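Long-range contacts in hypothetical protein TTMA177 (Thermus thermophilus phage TMA, PDB 2ZDJ), which is of unknown function but folds as a small cystatin-like alpha and beta protein, a single helix packed on an antiparallel sheet: residues 26-30 with 47-51; 30-36 with 65-69. All blocks are in the same frame, centred on the assembly; numbering follows the deposited sequence.

Contacts 1 and 2 illustrate how a small alpha and beta fold closes one helix onto one sheet. Their centres lie about 8 Å apart and they share Ile-30, near the end of helix 20-30. Along the chain the segments alternate: 26-30, then 30-36, then 47-51, then 65-69. Contact 1 sets the last turn of the helix against strand 47-54, and contact 2 sets the loop that follows the helix against the end of strand 64-67 and the two residues after it, which finish the chain. These two strands are antiparallel neighbours in the same sheet, with Val-51 probably hydrogen-bonded through its backbone to Leu-68 and Lys-69, so helix and following loop rest on adjoining strips of it.

Contact 1. Residues 26-30 with 47-51; sequences ILEYI and DYEEV
Ile-26, Tyr-29 and Ile-30 meet Tyr-48, Val-51 and Asp-47 where the last turn of helix 20-30 packs on the antiparallel sheet, the helix-on-sheet arrangement of this cystatin-like fold. The strand carries a classic beta bulge, Glu-49 and Glu-50 both facing Lys-42, and the chain turns a corner at Glu-49; Tyr-48 and Val-51, one before and one after it, still both point at the helix.

Ile-26 divides its branches between these two. CG1 lies beside the backbone N (chi1 -52°) and carries CD1 out to the phenol end of Tyr-48, with Ile-26 CD1 3.4 Å from Tyr-48 CZ, the two side chains crossing at about a right angle. The other branch, Ile-26 CG2, comes to 4.1 Å from Val-51 CG1. Val-51 CG1 also receives Ile-30 CD1 at 4.1 Å, so one methyl of the strand meets two isoleucines one helical turn apart. Leu-39 and Val-41 of the adjoining strand 38-44 extend this apolar layer around Ile-26, Tyr-48 and Val-51.

Towards the solvent the packing becomes polar. With CG opposite the backbone N (chi1 180°), the Tyr-29 ring stretches across to the strand, and Tyr-29 CE2 passes 4.0 Å from Tyr-48 CD2, the two side chains slanting past one another. Beyond it the hydroxyl Tyr-29 OH donates to Asp-47 OD1 at 2.9 Å. This oxygen lies at the ring edge in the plane of the ring, whereas the carboxylate is turned 51° against it. OD1 is gripped twice: the phenol meets it on the syn side, and the backbone Tyr-48 N donates to Asp-47 OD1 over 2.7 Å on the anti side, the two donors arriving from opposite faces of the carboxylate plane.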
loop_
_atom_site.group_PDB
_atom_site.type_symbol
_atom_site.label_atom_id
_atom_site.label_comp_id
_atom_site.label_asym_id
_atom_site.label_seq_id
_atom_site.Cartn_x
_atom_site.Cartn_y
_atom_site.Cartn_z
ATOM N N ILE A 26 -6.885 6.476 3.891
ATOM C CA ILE A 26 -5.426 6.558 3.821
ATOM C C ILE A 26 -4.980 7.454 2.664
ATOM O O ILE A 26 -4.180 8.359 2.859
ATOM C CB ILE A 26 -4.772 5.163 3.613
ATOM C CG1 ILE A 26 -5.270 4.162 4.660
ATOM C CG2 ILE A 26 -3.259 5.288 3.665
ATOM C CD1 ILE A 26 -4.968 4.539 6.050
ATOM N N LEU A 27 -5.497 7.182 1.465
ATOM C CA LEU A 27 -5.143 7.962 0.290
ATOM C C LEU A 27 -5.364 9.464 0.534
ATOM O O LEU A 27 -4.525 10.281 0.162
ATOM C CB LEU A 27 -5.957 7.496 -0.934
ATOM C CG LEU A 27 -5.765 6.067 -1.470
ATOM C CD1 LEU A 27 -6.811 5.763 -2.537
ATOM C CD2 LEU A 27 -4.373 5.909 -2.051
ATOM N N GLU A 28 -6.472 9.833 1.176
ATOM C CA GLU A 28 -6.728 11.254 1.428
ATOM C C GLU A 28 -5.734 11.780 2.443
ATOM O O GLU A 28 -5.263 12.915 2.343
ATOM C CB GLU A 28 -8.155 11.482 1.949
ATOM C CG GLU A 28 -9.225 11.194 0.930
ATOM C CD GLU A 28 -10.582 11.730 1.347
ATOM O OE1 GLU A 28 -11.582 11.375 0.680
ATOM O OE2 GLU A 28 -10.642 12.506 2.331
ATOM N N TYR A 29 -5.432 10.943 3.429
ATOM C CA TYR A 29 -4.482 11.291 4.470
ATOM C C TYR A 29 -3.148 11.679 3.827
ATOM O O TYR A 29 -2.588 12.739 4.108
ATOM C CB TYR A 29 -4.273 10.093 5.396
ATOM C CG TYR A 29 -3.292 10.333 6.521
ATOM C CD1 TYR A 29 -3.489 11.370 7.438
ATOM C CD2 TYR A 29 -2.175 9.518 6.678
ATOM C CE1 TYR A 29 -2.597 11.587 8.483
ATOM C CE2 TYR A 29 -1.274 9.722 7.716
ATOM C CZ TYR A 29 -1.489 10.758 8.617
ATOM O OH TYR A 29 -0.597 10.955 9.647
ATOM N N ILE A 30 -2.648 10.822 2.947
ATOM C CA ILE A 30 -1.371 11.093 2.307
ATOM C C ILE A 30 -1.475 12.018 1.103
ATOM O O ILE A 30 -0.466 12.382 0.505
ATOM C CB ILE A 30 -0.678 9.790 1.904
ATOM C CG1 ILE A 30 -1.455 9.093 0.795
ATOM C CG2 ILE A 30 -0.560 8.887 3.123
ATOM C CD1 ILE A 30 -0.748 7.852 0.259
ATOM N N ASP A 47 2.382 6.214 13.178
ATOM C CA ASP A 47 2.036 6.868 11.917
ATOM C C ASP A 47 2.272 5.863 10.788
ATOM O O ASP A 47 2.761 4.758 11.030
ATOM C CB ASP A 47 2.910 8.112 11.714
ATOM C CG ASP A 47 2.268 9.149 10.801
ATOM O OD1 ASP A 47 1.342 8.806 10.037
ATOM O OD2 ASP A 47 2.703 10.320 10.839
ATOM N N TYR A 48 1.904 6.228 9.565
ATOM C CA TYR A 48 2.114 5.346 8.417
ATOM C C TYR A 48 3.478 5.710 7.851
ATOM O O TYR A 48 3.648 6.782 7.284
ATOM C CB TYR A 48 1.019 5.570 7.368
ATOM C CG TYR A 48 -0.325 5.028 7.784
ATOM C CD1 TYR A 48 -0.683 3.715 7.492
ATOM C CD2 TYR A 48 -1.223 5.813 8.511
ATOM C CE1 TYR A 48 -1.897 3.189 7.913
ATOM C CE2 TYR A 48 -2.443 5.300 8.939
ATOM C CZ TYR A 48 -2.776 3.984 8.640
ATOM O OH TYR A 48 -3.969 3.446 9.089
ATOM N N GLU A 49 4.456 4.829 8.024
ATOM C CA GLU A 49 5.807 5.086 7.539
ATOM C C GLU A 49 5.915 4.874 6.033
ATOM O O GLU A 49 6.679 5.556 5.345
ATOM C CB GLU A 49 6.796 4.175 8.260
ATOM C CG GLU A 49 8.252 4.498 7.975
ATOM C CD GLU A 49 8.650 5.868 8.484
ATOM O OE1 GLU A 49 8.360 6.174 9.665
ATOM O OE2 GLU A 49 9.255 6.635 7.701
ATOM N N GLU A 50 5.159 3.910 5.523
ATOM C CA GLU A 50 5.153 3.630 4.099
ATOM C C GLU A 50 3.755 3.237 3.657
ATOM O O GLU A 50 2.977 2.662 4.427
ATOM C CB GLU A 50 6.129 2.487 3.754
ATOM C CG GLU A 50 7.607 2.862 3.771
ATOM C CD GLU A 50 8.535 1.666 3.506
ATOM O OE1 GLU A 50 8.259 0.856 2.593
ATOM O OE2 GLU A 50 9.552 1.547 4.207
ATOM N N VAL A 51 3.431 3.573 2.416
ATOM C CA VAL A 51 2.152 3.203 1.837
ATOM C C VAL A 51 2.398 2.833 0.374
ATOM O O VAL A 51 2.947 3.614 -0.400
ATOM C CB VAL A 51 1.113 4.356 1.930
ATOM C CG1 VAL A 51 -0.185 3.944 1.270
ATOM C CG2 VAL A 51 0.853 4.704 3.392
#

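Contact 2. Residues 30-36 with 65-69; sequences IGSEEEP and AYRLK
Leu-68 reaches toward segment 30-36, where Ile-30, Ser-32, Glu-34 and Pro-36 all touch it. Ile-30 crosses it at about a right angle, with Ile-30 CD1 3.7 Å from Leu-68 CB, near the root of the side chain. Farther out the two methyls of Leu-68 part. Leu-68 CD2 lies 3.4 Å from Glu-34 CG and also touches Ser-32 OG, while Leu-68 CD1 points at the pyrrolidine ring, 4.2 Å from Pro-36 CG.

Glu-34 bends at chi2 (-58°), and it is the aliphatic part of its chain, CB and CG, that lies on the leucine. Next to it Ser-32 forms an ST turn, Glu-34 N donating to Ser-32 OG at 2.9 Å. Tyr-66 adds its ring from the strand: Leu-68 CD2 sits at the ring edge in its plane, and Pro-36 slants across the phenol end, with Pro-36 CB 3.2 Å from Tyr-66 OH. That hydroxyl is hydrogen-bonded to Asp-55.

A Schellman motif with Gly-31 at its C-prime position, its phi positive, ends helix 20-30 and starts the loop. Leu-27 of that helix touches both Pro-36 and Leu-68. On the sheet side Leu-68 and Lys-69 both face Val-51 in a classic beta bulge, joining the chain's C-terminus to strand 47-54, while strand 4-6 pairs with the other edge of strand 64-67.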
loop_
_atom_site.group_PDB
_atom_site.type_symbol
_atom_site.label_atom_id
_atom_site.label_comp_id
_atom_site.label_asym_id
_atom_site.label_seq_id
_atom_site.Cartn_x
_atom_site.Cartn_y
_atom_site.Cartn_z
ATOM N N ILE A 30 -2.648 10.822 2.947
ATOM C CA ILE A 30 -1.371 11.093 2.307
ATOM C C ILE A 30 -1.475 12.018 1.103
ATOM O O ILE A 30 -0.466 12.382 0.505
ATOM C CB ILE A 30 -0.678 9.790 1.904
ATOM C CG1 ILE A 30 -1.455 9.093 0.795
ATOM C CG2 ILE A 30 -0.560 8.887 3.123
ATOM C CD1 ILE A 30 -0.748 7.852 0.259
ATOM N N GLY A 31 -2.702 12.391 0.752
ATOM C CA GLY A 31 -2.916 13.305 -0.355
ATOM C C GLY A 31 -2.684 12.753 -1.742
ATOM O O GLY A 31 -2.340 13.504 -2.650
ATOM N N SER A 32 -2.888 11.454 -1.922
ATOM C CA SER A 32 -2.686 10.832 -3.223
ATOM C C SER A 32 -3.954 10.795 -4.069
ATOM O O SER A 32 -5.042 10.548 -3.548
ATOM C CB SER A 32 -2.184 9.406 -3.047
ATOM O OG SER A 32 -2.223 8.720 -4.286
ATOM N N GLU A 33 -3.799 11.019 -5.374
ATOM C CA GLU A 33 -4.917 10.992 -6.313
ATOM C C GLU A 33 -4.965 9.609 -6.963
ATOM O O GLU A 33 -5.857 9.321 -7.758
ATOM C CB GLU A 33 -4.734 12.036 -7.423
ATOM C CG GLU A 33 -3.987 13.306 -7.031
ATOM C CD GLU A 33 -4.766 14.197 -6.082
ATOM O OE1 GLU A 33 -5.027 13.766 -4.939
ATOM O OE2 GLU A 33 -5.115 15.332 -6.479
ATOM N N GLU A 34 -3.987 8.764 -6.642
ATOM C CA GLU A 34 -3.933 7.422 -7.215
ATOM C C GLU A 34 -5.137 6.633 -6.724
ATOM O O GLU A 34 -5.693 6.931 -5.664
ATOM C CB GLU A 34 -2.636 6.711 -6.813
ATOM C CG GLU A 34 -1.342 7.412 -7.264
ATOM C CD GLU A 34 -1.268 7.603 -8.772
ATOM O OE1 GLU A 34 -1.662 6.671 -9.506
ATOM O OE2 GLU A 34 -0.805 8.679 -9.222
ATOM N N GLU A 35 -5.534 5.616 -7.475
ATOM C CA GLU A 35 -6.700 4.845 -7.084
ATOM C C GLU A 35 -6.473 3.346 -6.970
ATOM O O GLU A 35 -7.161 2.545 -7.597
ATOM C CB GLU A 35 -7.845 5.140 -8.059
ATOM C CG GLU A 35 -8.156 6.625 -8.162
ATOM C CD GLU A 35 -9.360 6.924 -9.031
ATOM O OE1 GLU A 35 -9.389 6.464 -10.192
ATOM O OE2 GLU A 35 -10.277 7.628 -8.553
ATOM N N PRO A 36 -5.510 2.940 -6.141
ATOM C CA PRO A 36 -5.263 1.503 -5.998
ATOM C C PRO A 36 -6.477 0.831 -5.340
ATOM O O PRO A 36 -7.353 1.512 -4.807
ATOM C CB PRO A 36 -4.023 1.465 -5.120
ATOM C CG PRO A 36 -4.259 2.643 -4.197
ATOM C CD PRO A 36 -4.725 3.717 -5.166
ATOM N N ALA A 65 3.790 -3.472 -6.897
ATOM C CA ALA A 65 3.239 -2.393 -6.087
ATOM C C ALA A 65 4.001 -1.111 -6.335
ATOM O O ALA A 65 5.189 -1.132 -6.683
ATOM C CB ALA A 65 3.313 -2.765 -4.591
ATOM N N TYR A 66 3.308 0.010 -6.168
ATOM C CA TYR A 66 3.923 1.313 -6.359
ATOM C C TYR A 66 3.832 2.116 -5.066
ATOM O O TYR A 66 2.792 2.134 -4.421
ATOM C CB TYR A 66 3.260 2.061 -7.526
ATOM C CG TYR A 66 1.745 1.989 -7.574
ATOM C CD1 TYR A 66 1.090 0.929 -8.208
ATOM C CD2 TYR A 66 0.970 3.008 -7.029
ATOM C CE1 TYR A 66 -0.316 0.897 -8.304
ATOM C CE2 TYR A 66 -0.419 2.986 -7.115
ATOM C CZ TYR A 66 -1.056 1.937 -7.756
ATOM O OH TYR A 66 -2.427 1.970 -7.869
ATOM N N ARG A 67 4.936 2.758 -4.688
ATOM C CA ARG A 67 5.010 3.536 -3.454
ATOM C C ARG A 67 4.291 4.883 -3.538
ATOM O O ARG A 67 4.540 5.674 -4.443
ATOM C CB ARG A 67 6.480 3.752 -3.072
ATOM C CG ARG A 67 6.708 4.887 -2.101
ATOM C CD ARG A 67 7.083 4.431 -0.707
ATOM N NE ARG A 67 8.505 4.180 -0.570
ATOM C CZ ARG A 67 9.211 4.431 0.532
ATOM N NH1 ARG A 67 8.636 4.951 1.607
ATOM N NH2 ARG A 67 10.507 4.154 0.561
ATOM N N LEU A 68 3.415 5.142 -2.574
ATOM C CA LEU A 68 2.642 6.376 -2.542
ATOM C C LEU A 68 3.110 7.270 -1.408
ATOM O O LEU A 68 2.822 8.462 -1.384
ATOM C CB LEU A 68 1.169 6.033 -2.383
ATOM C CG LEU A 68 0.645 5.238 -3.581
ATOM C CD1 LEU A 68 -0.768 4.723 -3.341
ATOM C CD2 LEU A 68 0.682 6.166 -4.794
ATOM N N LYS A 69 3.833 6.677 -0.465
ATOM C CA LYS A 69 4.377 7.406 0.668
ATOM C C LYS A 69 5.487 6.542 1.264
ATOM O O LYS A 69 5.340 5.305 1.200
ATOM C CB LYS A 69 3.275 7.657 1.701
ATOM C CG LYS A 69 3.620 8.666 2.781
ATOM C CD LYS A 69 4.662 8.144 3.743
ATOM C CE LYS A 69 4.935 9.157 4.848
ATOM N NZ LYS A 69 3.699 9.519 5.591
ATOM O OXT LYS A 69 6.479 7.106 1.790
#